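Local coordinates for protein short chain dehydrogenase (Salmonella typhi, PDB 3G1T) that probably acts as a short-chain dehydrogenase, an oxidoreductase whose Rossmann-type fold is expected to bind a nicotinamide dinucleotide cofactor, at residues D24-E29 against A221-L226; L149-S154 against G176-L181; R191-N196 against M241-Q246. One frame throughout, in Å; residues are numbered along the deposited sequence.

Contact 1: D24-E29 against A221-L226; sequences DGIGRE and ADIMPL
Glu-29 and Met-224 cross obliquely where the first turn of helix 25-36 meets the start of helix 224-231. CB of Glu-29 lies 4.1 Å from the terminal methyl, CE, of Met-224. Glu-29 CG, set anti to the backbone N (chi1 -159°), packs 3.9 Å from Met-224 CG and also approaches the backbone N of Ala-221. A bend at chi2 (66°) then places Glu-29 CD beside Ala-221, 3.8 Å from Ala-221 N. At the tip the carboxylate of Glu-29 divides its contacts: OE2 rests 3.5 Å from Ala-221 CB, while OE1 accepts a weak, long bond from a water that accepts from Ala-221 N at 3.1 Å. Asp-24 to Gly-27 end the TGxxxGxG sequence of classical short-chain dehydrogenases, the glycine-rich turn and helix start that in relatives carry the cofactor. Met-224, buried and bent at chi2 and chi3, brings CE to 4.2 Å from Ile-26 CG2. Ile-26 CD1 meets Ile-223 CD1 at 4.2 Å, and both isoleucines also touch Pro-197. Met-224 packs further along helix 25-36, against Ala-30 and Thr-33.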
loop_
_atom_site.group_PDB
_atom_site.type_symbol
_atom_site.label_atom_id
_atom_site.label_comp_id
_atom_site.label_asym_id
_atom_site.label_seq_id
_atom_site.Cartn_x
_atom_site.Cartn_y
_atom_site.Cartn_z
ATOM N N ASP A 24 8.451 -19.599 13.370
ATOM C CA ASP A 24 7.523 -20.673 13.086
ATOM C C ASP A 24 7.014 -20.550 11.664
ATOM O O ASP A 24 7.454 -19.668 10.891
ATOM C CB ASP A 24 6.335 -20.657 14.082
ATOM C CG ASP A 24 5.672 -19.311 14.177
ATOM O OD1 ASP A 24 5.517 -18.609 13.152
ATOM O OD2 ASP A 24 5.277 -18.948 15.307
ATOM N N GLY A 25 6.151 -21.475 11.282
ATOM C CA GLY A 25 5.456 -21.396 10.015
ATOM C C GLY A 25 6.391 -21.424 8.808
ATOM O O GLY A 25 7.369 -22.142 8.806
ATOM N N ILE A 26 6.046 -20.631 7.797
ATOM C CA ILE A 26 6.742 -20.690 6.525
ATOM C C ILE A 26 8.181 -20.170 6.704
ATOM O O ILE A 26 9.136 -20.686 6.083
ATOM C CB ILE A 26 5.980 -19.807 5.483
ATOM C CG1 ILE A 26 4.660 -20.479 5.116
ATOM C CG2 ILE A 26 6.834 -19.671 4.232
ATOM C CD1 ILE A 26 3.696 -19.577 4.387
ATOM N N GLY A 27 8.322 -19.161 7.577
ATOM C CA GLY A 27 9.680 -18.571 7.908
ATOM C C GLY A 27 10.635 -19.582 8.533
ATOM O O GLY A 27 11.773 -19.777 8.089
ATOM N N ARG A 28 10.178 -20.285 9.550
ATOM C CA ARG A 28 10.968 -21.396 10.099
ATOM C C ARG A 28 11.302 -22.498 9.069
ATOM O O ARG A 28 12.481 -22.965 9.012
ATOM C CB ARG A 28 10.175 -22.001 11.267
ATOM C CG ARG A 28 10.717 -23.301 11.752
ATOM C CD ARG A 28 9.788 -23.864 12.877
ATOM N NE ARG A 28 10.391 -25.080 13.384
ATOM C CZ ARG A 28 10.218 -26.273 12.814
ATOM N NH1 ARG A 28 9.443 -26.386 11.732
ATOM N NH2 ARG A 28 10.807 -27.371 13.338
ATOM N N GLU A 29 10.293 -22.908 8.260
ATOM C CA GLU A 29 10.494 -23.878 7.162
ATOM C C GLU A 29 11.546 -23.431 6.177
ATOM O O GLU A 29 12.417 -24.194 5.787
ATOM C CB GLU A 29 9.203 -24.168 6.380
ATOM C CG GLU A 29 9.238 -25.490 5.611
ATOM C CD GLU A 29 9.299 -26.724 6.549
ATOM O OE1 GLU A 29 8.809 -26.634 7.688
ATOM O OE2 GLU A 29 9.802 -27.767 6.143
ATOM N N ALA A 221 6.363 -27.166 4.170
ATOM C CA ALA A 221 7.279 -28.028 3.428
ATOM C C ALA A 221 6.939 -28.236 1.985
ATOM O O ALA A 221 7.834 -28.160 1.117
ATOM C CB ALA A 221 7.455 -29.409 4.128
ATOM N N ASP A 222 5.647 -28.471 1.693
ATOM C CA ASP A 222 5.169 -28.686 0.336
ATOM C C ASP A 222 5.464 -27.553 -0.622
ATOM O O ASP A 222 5.706 -27.801 -1.813
ATOM C CB ASP A 222 3.662 -28.924 0.321
ATOM C CG ASP A 222 3.243 -30.223 1.058
ATOM O OD1 ASP A 222 4.020 -31.183 1.142
ATOM O OD2 ASP A 222 2.097 -30.255 1.556
ATOM N N ILE A 223 5.445 -26.320 -0.126
ATOM C CA ILE A 223 5.584 -25.164 -1.009
ATOM C C ILE A 223 7.018 -24.671 -1.172
ATOM O O ILE A 223 7.253 -23.652 -1.826
ATOM C CB ILE A 223 4.587 -24.002 -0.616
ATOM C CG1 ILE A 223 4.890 -23.395 0.782
ATOM C CG2 ILE A 223 3.132 -24.502 -0.782
ATOM C CD1 ILE A 223 4.212 -22.033 1.016
ATOM N N MET A 224 7.970 -25.404 -0.591
ATOM C CA MET A 224 9.395 -24.929 -0.613
ATOM C C MET A 224 10.077 -24.801 -1.983
ATOM O O MET A 224 10.976 -23.954 -2.083
ATOM C CB MET A 224 10.266 -25.774 0.329
ATOM C CG MET A 224 10.088 -25.351 1.841
ATOM S SD MET A 224 10.559 -23.679 2.420
ATOM C CE MET A 224 8.963 -22.851 2.523
ATOM N N PRO A 225 9.673 -25.575 -3.016
ATOM C CA PRO A 225 10.452 -25.503 -4.289
ATOM C C PRO A 225 10.572 -24.059 -4.804
ATOM O O PRO A 225 11.667 -23.642 -5.227
ATOM C CB PRO A 225 9.661 -26.394 -5.259
ATOM C CG PRO A 225 9.090 -27.482 -4.333
ATOM C CD PRO A 225 8.761 -26.757 -2.992
ATOM N N LEU A 226 9.488 -23.291 -4.731
ATOM C CA LEU A 226 9.563 -21.938 -5.179
ATOM C C LEU A 226 10.506 -21.086 -4.338
ATOM O O LEU A 226 11.244 -20.278 -4.924
ATOM C CB LEU A 226 8.126 -21.327 -5.237
ATOM C CG LEU A 226 8.075 -19.870 -5.661
ATOM C CD1 LEU A 226 8.444 -19.803 -7.161
ATOM C CD2 LEU A 226 6.633 -19.302 -5.511
HETATM O O HOH W 1 5.849 -28.110 7.053
#

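Contact 2: L149-S154 against G176-L181; sequences LVFTSS and GMMQVL
The terminal carbon CZ of the Phe-151 ring comes within 3.4 Å of CD1 of Leu-181, a tight fit for two carbons. The methyl sits at the edge of the ring, near its plane, and also touches CE2, so it bears on the rim rather than lying over a face. With CG of Phe-151 anti to its own carbonyl carbon (chi1 -64°), the ring takes part in three of the four residue pairs. Its other two partners lie oblique to it: CB of Met-178 is 3.8 Å from Phe-151 CD2, and the terminal methyl CE of Met-177 is 4.1 Å from Phe-151 CE1. The sulfur of Met-177 makes a Met-aromatic contact as well, with SD 5.3 Å from the ring centroid and 42° off the ring normal. Leu-149, two residues earlier on the same side of the strand, brings CD2 to 4.2 Å from that same CD1 of Leu-181, their side chains crossing at about a right angle.

Strand 149-152 and helix 176-181 run nearly antiparallel, with axes 9.6 Å apart, as befits the strand and return helix of the beta-alpha-beta crossover from strand 147-152 to strand 190-196. Leu-181 also packs on Met-111 of the second subunit, so the helix serves both the sheet and the dimer. Just before residue 176, Glu-175 and Lys-171 tie the helix to Ser-153 OG and Thr-152 O by hydrogen bonds. The side chains touching between the two segments, all buried, meet through carbon or sulfur, which implies cohesion by shape and dispersion there.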
loop_
_atom_site.group_PDB
_atom_site.type_symbol
_atom_site.label_atom_id
_atom_site.label_comp_id
_atom_site.label_asym_id
_atom_site.label_seq_id
_atom_site.Cartn_x
_atom_site.Cartn_y
_atom_site.Cartn_z
ATOM N N LEU A 149 16.172 -10.609 -3.207
ATOM C CA LEU A 149 15.336 -9.983 -2.130
ATOM C C LEU A 149 13.880 -10.436 -2.474
ATOM O O LEU A 149 13.395 -10.317 -3.631
ATOM C CB LEU A 149 15.468 -8.455 -2.256
ATOM C CG LEU A 149 14.495 -7.574 -1.427
ATOM C CD1 LEU A 149 14.773 -7.835 0.049
ATOM C CD2 LEU A 149 14.797 -6.143 -1.727
ATOM N N VAL A 150 13.232 -11.045 -1.488
ATOM C CA VAL A 150 11.949 -11.646 -1.730
ATOM C C VAL A 150 10.992 -11.068 -0.701
ATOM O O VAL A 150 11.317 -11.057 0.504
ATOM C CB VAL A 150 12.012 -13.210 -1.579
ATOM C CG1 VAL A 150 10.535 -13.782 -1.692
ATOM C CG2 VAL A 150 12.950 -13.770 -2.748
ATOM N N PHE A 151 9.828 -10.611 -1.170
ATOM C CA PHE A 151 8.731 -10.183 -0.267
ATOM C C PHE A 151 7.619 -11.208 -0.269
ATOM O O PHE A 151 7.453 -11.965 -1.204
ATOM C CB PHE A 151 8.162 -8.819 -0.691
ATOM C CG PHE A 151 9.161 -7.674 -0.598
ATOM C CD1 PHE A 151 9.366 -6.976 0.596
ATOM C CD2 PHE A 151 9.940 -7.338 -1.745
ATOM C CE1 PHE A 151 10.289 -5.861 0.706
ATOM C CE2 PHE A 151 10.872 -6.249 -1.642
ATOM C CZ PHE A 151 11.066 -5.531 -0.490
ATOM N N THR A 152 6.830 -11.210 0.829
ATOM C CA THR A 152 5.628 -12.085 0.914
ATOM C C THR A 152 4.387 -11.301 0.514
ATOM O O THR A 152 4.098 -10.234 1.051
ATOM C CB THR A 152 5.513 -12.631 2.354
ATOM O OG1 THR A 152 6.692 -13.355 2.676
ATOM C CG2 THR A 152 4.258 -13.586 2.391
ATOM N N SER A 153 3.715 -11.819 -0.495
ATOM C CA SER A 153 2.424 -11.265 -0.963
ATOM C C SER A 153 1.256 -12.225 -0.638
ATOM O O SER A 153 1.341 -13.099 0.285
ATOM C CB SER A 153 2.474 -10.956 -2.476
ATOM O OG SER A 153 1.357 -10.100 -2.805
ATOM N N SER A 154 0.144 -11.972 -1.302
ATOM C CA SER A 154 -1.122 -12.752 -1.057
ATOM C C SER A 154 -1.989 -12.626 -2.297
ATOM O O SER A 154 -1.751 -11.706 -3.106
ATOM C CB SER A 154 -1.867 -12.258 0.219
ATOM O OG SER A 154 -3.130 -12.876 0.169
ATOM N N GLY A 176 3.729 -2.993 -5.035
ATOM C CA GLY A 176 4.281 -1.708 -5.470
ATOM C C GLY A 176 5.730 -1.472 -5.063
ATOM O O GLY A 176 6.616 -1.093 -5.899
ATOM N N MET A 177 6.014 -1.709 -3.796
ATOM C CA MET A 177 7.360 -1.414 -3.271
ATOM C C MET A 177 8.349 -2.407 -3.886
ATOM O O MET A 177 9.469 -2.034 -4.286
ATOM C CB MET A 177 7.304 -1.434 -1.756
ATOM C CG MET A 177 8.598 -1.719 -1.000
ATOM S SD MET A 177 8.422 -1.822 0.854
ATOM C CE MET A 177 7.294 -3.165 1.129
ATOM N N MET A 178 7.939 -3.675 -4.047
ATOM C CA MET A 178 8.754 -4.650 -4.760
ATOM C C MET A 178 9.022 -4.200 -6.224
ATOM O O MET A 178 10.204 -4.210 -6.657
ATOM C CB MET A 178 8.088 -6.025 -4.823
ATOM C CG MET A 178 8.810 -7.085 -5.819
ATOM S SD MET A 178 8.458 -7.105 -7.532
ATOM C CE MET A 178 6.676 -7.761 -7.355
ATOM N N GLN A 179 8.006 -3.686 -6.932
ATOM C CA GLN A 179 8.184 -3.205 -8.358
ATOM C C GLN A 179 9.106 -2.010 -8.445
ATOM O O GLN A 179 9.936 -2.029 -9.361
ATOM C CB GLN A 179 6.859 -2.809 -9.011
ATOM C CG GLN A 179 5.983 -4.067 -9.212
ATOM C CD GLN A 179 4.727 -3.759 -9.976
ATOM O OE1 GLN A 179 4.633 -2.755 -10.691
ATOM N NE2 GLN A 179 3.734 -4.649 -9.854
ATOM N N VAL A 180 9.041 -1.095 -7.481
ATOM C CA VAL A 180 10.003 0.091 -7.450
ATOM C C VAL A 180 11.439 -0.429 -7.324
ATOM O O VAL A 180 12.340 -0.027 -8.097
ATOM C CB VAL A 180 9.660 1.095 -6.369
ATOM C CG1 VAL A 180 10.744 2.251 -6.252
ATOM C CG2 VAL A 180 8.307 1.735 -6.747
ATOM N N LEU A 181 11.666 -1.287 -6.302
ATOM C CA LEU A 181 12.988 -1.841 -6.041
ATOM C C LEU A 181 13.522 -2.630 -7.247
ATOM O O LEU A 181 14.692 -2.450 -7.677
ATOM C CB LEU A 181 12.906 -2.832 -4.816
ATOM C CG LEU A 181 12.794 -2.089 -3.534
ATOM C CD1 LEU A 181 12.179 -2.982 -2.428
ATOM C CD2 LEU A 181 14.163 -1.582 -3.000
#

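Contact 3: R191-N196 against M241-Q246; sequences RVNCIN and MTFDAQ
Cys-194 bonds through its N to Met-241 and through its O to Phe-243, the two residues flanking its bridge partner Thr-242 in the parallel pairing. Cys-194 N donates to Met-241 O at 2.9 Å, and Cys-194 O accepts from Phe-243 N at the same distance. Next, Asn-196 N donates to Phe-243 O at 2.8 Å, and Ala-245 N returns to Asn-196 O. A water extends the line, donating to Asn-196 O and accepting from Gln-246 N.

Side-chain polar bonds reinforce both ends. The amide of Asn-193, with CG anti to its carbonyl carbon (chi1 -70°), offers OD1 to Met-241 N at 2.9 Å, while its ND2 binds Lys-238 O. At the far end Asn-196 ND2 donates to Asp-244 OD2 at 3.1 Å; the donor stands above the carboxylate plane, and amide and carboxylate are turned 80° apart. That same OD2 forms a salt bridge with Arg-158, which would tend to favour its charged form, and Asn-196 OD1 takes the N-H of Gly-198. Thr-242 OG1, 3.4 Å from Cys-194 CB, is bonded to Arg-158 and Glu-175.

Packing divides between the two sides of the sheet. Cys-194 faces helix 165-185 and touches Met-178, whereas Ile-195 and Phe-243 both meet Leu-226 of helix 224-231. The Phe-243 ring turns its edge to Asn-193, with Phe-243 CE2 3.7 Å from Asn-193 OD1, and meets Trp-229 edge-to-face. This parallel pairing, with helices packed on both sides, places strand 242-244 at the outer edge of the seven-stranded parallel sheet, in the 3-2-1-4-5-6-7 order of classical short-chain dehydrogenases.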
loop_
_atom_site.group_PDB
_atom_site.type_symbol
_atom_site.label_atom_id
_atom_site.label_comp_id
_atom_site.label_asym_id
_atom_site.label_seq_id
_atom_site.Cartn_x
_atom_site.Cartn_y
_atom_site.Cartn_z
ATOM N N ARG A 191 18.209 -9.015 -7.798
ATOM C CA ARG A 191 16.875 -9.223 -8.275
ATOM C C ARG A 191 15.858 -9.192 -7.128
ATOM O O ARG A 191 16.222 -9.443 -5.928
ATOM C CB ARG A 191 16.766 -10.520 -9.028
ATOM C CG ARG A 191 17.042 -11.752 -8.170
ATOM C CD ARG A 191 17.166 -12.977 -9.067
ATOM N NE ARG A 191 17.409 -14.268 -8.334
ATOM C CZ ARG A 191 18.576 -14.647 -7.822
ATOM N NH1 ARG A 191 18.688 -15.849 -7.187
ATOM N NH2 ARG A 191 19.640 -13.867 -7.920
ATOM N N VAL A 192 14.642 -8.787 -7.477
ATOM C CA VAL A 192 13.638 -8.478 -6.350
ATOM C C VAL A 192 12.318 -9.015 -6.790
ATOM O O VAL A 192 11.844 -8.627 -7.852
ATOM C CB VAL A 192 13.479 -6.930 -6.145
ATOM C CG1 VAL A 192 12.627 -6.612 -4.907
ATOM C CG2 VAL A 192 14.872 -6.247 -6.110
ATOM N N ASN A 193 11.624 -9.797 -5.949
ATOM C CA ASN A 193 10.391 -10.439 -6.454
ATOM C C ASN A 193 9.481 -10.719 -5.286
ATOM O O ASN A 193 9.924 -10.546 -4.167
ATOM C CB ASN A 193 10.725 -11.793 -7.055
ATOM C CG ASN A 193 11.495 -11.662 -8.348
ATOM O OD1 ASN A 193 10.908 -11.318 -9.384
ATOM N ND2 ASN A 193 12.818 -11.944 -8.304
ATOM N N CYS A 194 8.221 -11.009 -5.571
ATOM C CA CYS A 194 7.323 -11.494 -4.474
ATOM C C CYS A 194 6.936 -12.957 -4.572
ATOM O O CYS A 194 6.871 -13.516 -5.698
ATOM C CB CYS A 194 6.014 -10.711 -4.538
ATOM S SG CYS A 194 6.138 -9.013 -3.829
ATOM N N ILE A 195 6.639 -13.555 -3.414
ATOM C CA ILE A 195 5.999 -14.908 -3.349
ATOM C C ILE A 195 4.635 -14.843 -2.624
ATOM O O ILE A 195 4.538 -14.247 -1.520
ATOM C CB ILE A 195 6.909 -15.932 -2.604
ATOM C CG1 ILE A 195 8.140 -16.262 -3.429
ATOM C CG2 ILE A 195 6.115 -17.307 -2.303
ATOM C CD1 ILE A 195 8.916 -17.504 -2.953
ATOM N N ASN A 196 3.618 -15.418 -3.272
ATOM C CA ASN A 196 2.283 -15.655 -2.648
ATOM C C ASN A 196 2.226 -17.120 -2.215
ATOM O O ASN A 196 2.075 -17.990 -3.079
ATOM C CB ASN A 196 1.177 -15.350 -3.651
ATOM C CG ASN A 196 -0.204 -15.842 -3.157
ATOM O OD1 ASN A 196 -0.419 -15.960 -1.954
ATOM N ND2 ASN A 196 -1.104 -16.204 -4.094
ATOM N N MET A 241 8.787 -9.673 -10.510
ATOM C CA MET A 241 7.651 -10.584 -10.744
ATOM C C MET A 241 7.024 -11.013 -9.416
ATOM O O MET A 241 7.677 -10.957 -8.397
ATOM C CB MET A 241 8.093 -11.838 -11.517
ATOM C CG MET A 241 8.600 -11.519 -12.941
ATOM S SD MET A 241 9.330 -12.861 -13.901
ATOM C CE MET A 241 7.994 -14.037 -14.066
ATOM N N THR A 242 5.789 -11.491 -9.485
ATOM C CA THR A 242 5.142 -12.018 -8.288
ATOM C C THR A 242 4.677 -13.438 -8.631
ATOM O O THR A 242 4.033 -13.659 -9.653
ATOM C CB THR A 242 4.014 -11.005 -7.795
ATOM O OG1 THR A 242 3.423 -11.604 -6.578
ATOM C CG2 THR A 242 2.973 -10.744 -8.863
ATOM N N PHE A 243 5.135 -14.412 -7.830
ATOM C CA PHE A 243 4.957 -15.834 -8.103
ATOM C C PHE A 243 3.996 -16.489 -7.147
ATOM O O PHE A 243 4.039 -16.239 -5.933
ATOM C CB PHE A 243 6.271 -16.599 -7.999
ATOM C CG PHE A 243 7.350 -16.103 -8.998
ATOM C CD1 PHE A 243 7.381 -16.624 -10.304
ATOM C CD2 PHE A 243 8.281 -15.131 -8.603
ATOM C CE1 PHE A 243 8.415 -16.196 -11.230
ATOM C CE2 PHE A 243 9.261 -14.632 -9.539
ATOM C CZ PHE A 243 9.343 -15.186 -10.795
ATOM N N ASP A 244 3.149 -17.360 -7.692
ATOM C CA ASP A 244 2.279 -18.202 -6.842
ATOM C C ASP A 244 2.903 -19.566 -6.551
ATOM O O ASP A 244 3.278 -20.294 -7.472
ATOM C CB ASP A 244 0.944 -18.466 -7.499
ATOM C CG ASP A 244 0.019 -17.248 -7.493
ATOM O OD1 ASP A 244 -1.071 -17.349 -8.112
ATOM O OD2 ASP A 244 0.327 -16.222 -6.884
ATOM N N ALA A 245 3.114 -19.829 -5.283
ATOM C CA ALA A 245 3.541 -21.184 -4.826
ATOM C C ALA A 245 2.557 -22.302 -5.235
ATOM O O ALA A 245 2.979 -23.457 -5.465
ATOM C CB ALA A 245 3.782 -21.168 -3.326
ATOM N N GLN A 246 1.276 -21.973 -5.311
ATOM C CA GLN A 246 0.268 -22.931 -5.664
ATOM C C GLN A 246 -0.678 -22.317 -6.714
ATOM O O GLN A 246 -1.709 -21.729 -6.360
ATOM C CB GLN A 246 -0.526 -23.331 -4.399
ATOM C CG GLN A 246 0.318 -23.720 -3.142
ATOM C CD GLN A 246 -0.576 -23.928 -1.945
ATOM O OE1 GLN A 246 -0.527 -23.163 -1.000
ATOM N NE2 GLN A 246 -1.468 -24.904 -2.030
HETATM O O HOH W 2 -0.048 -19.473 -4.288
#

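In the fold
Along the chain, contact 2 closes before contact 3 opens, and both segments of contact 2 fall between those of contact 1, while the segments of contacts 1 and 3 alternate. The centres of contacts 2 and 3 are about 8 Å apart: strands 147-152 and 190-196 are sheet neighbours, and helix 165-185 links them. The centre of contact 1 is about 14 Å from that of contact 3, which it touches through Leu-226 and Ile-223, and about 18 Å from that of contact 2, across the chain's centre. The three thus sample both helical layers and the sheet between them, showing how segments remote in sequence assemble the sandwich of a Rossmann-fold dehydrogenase.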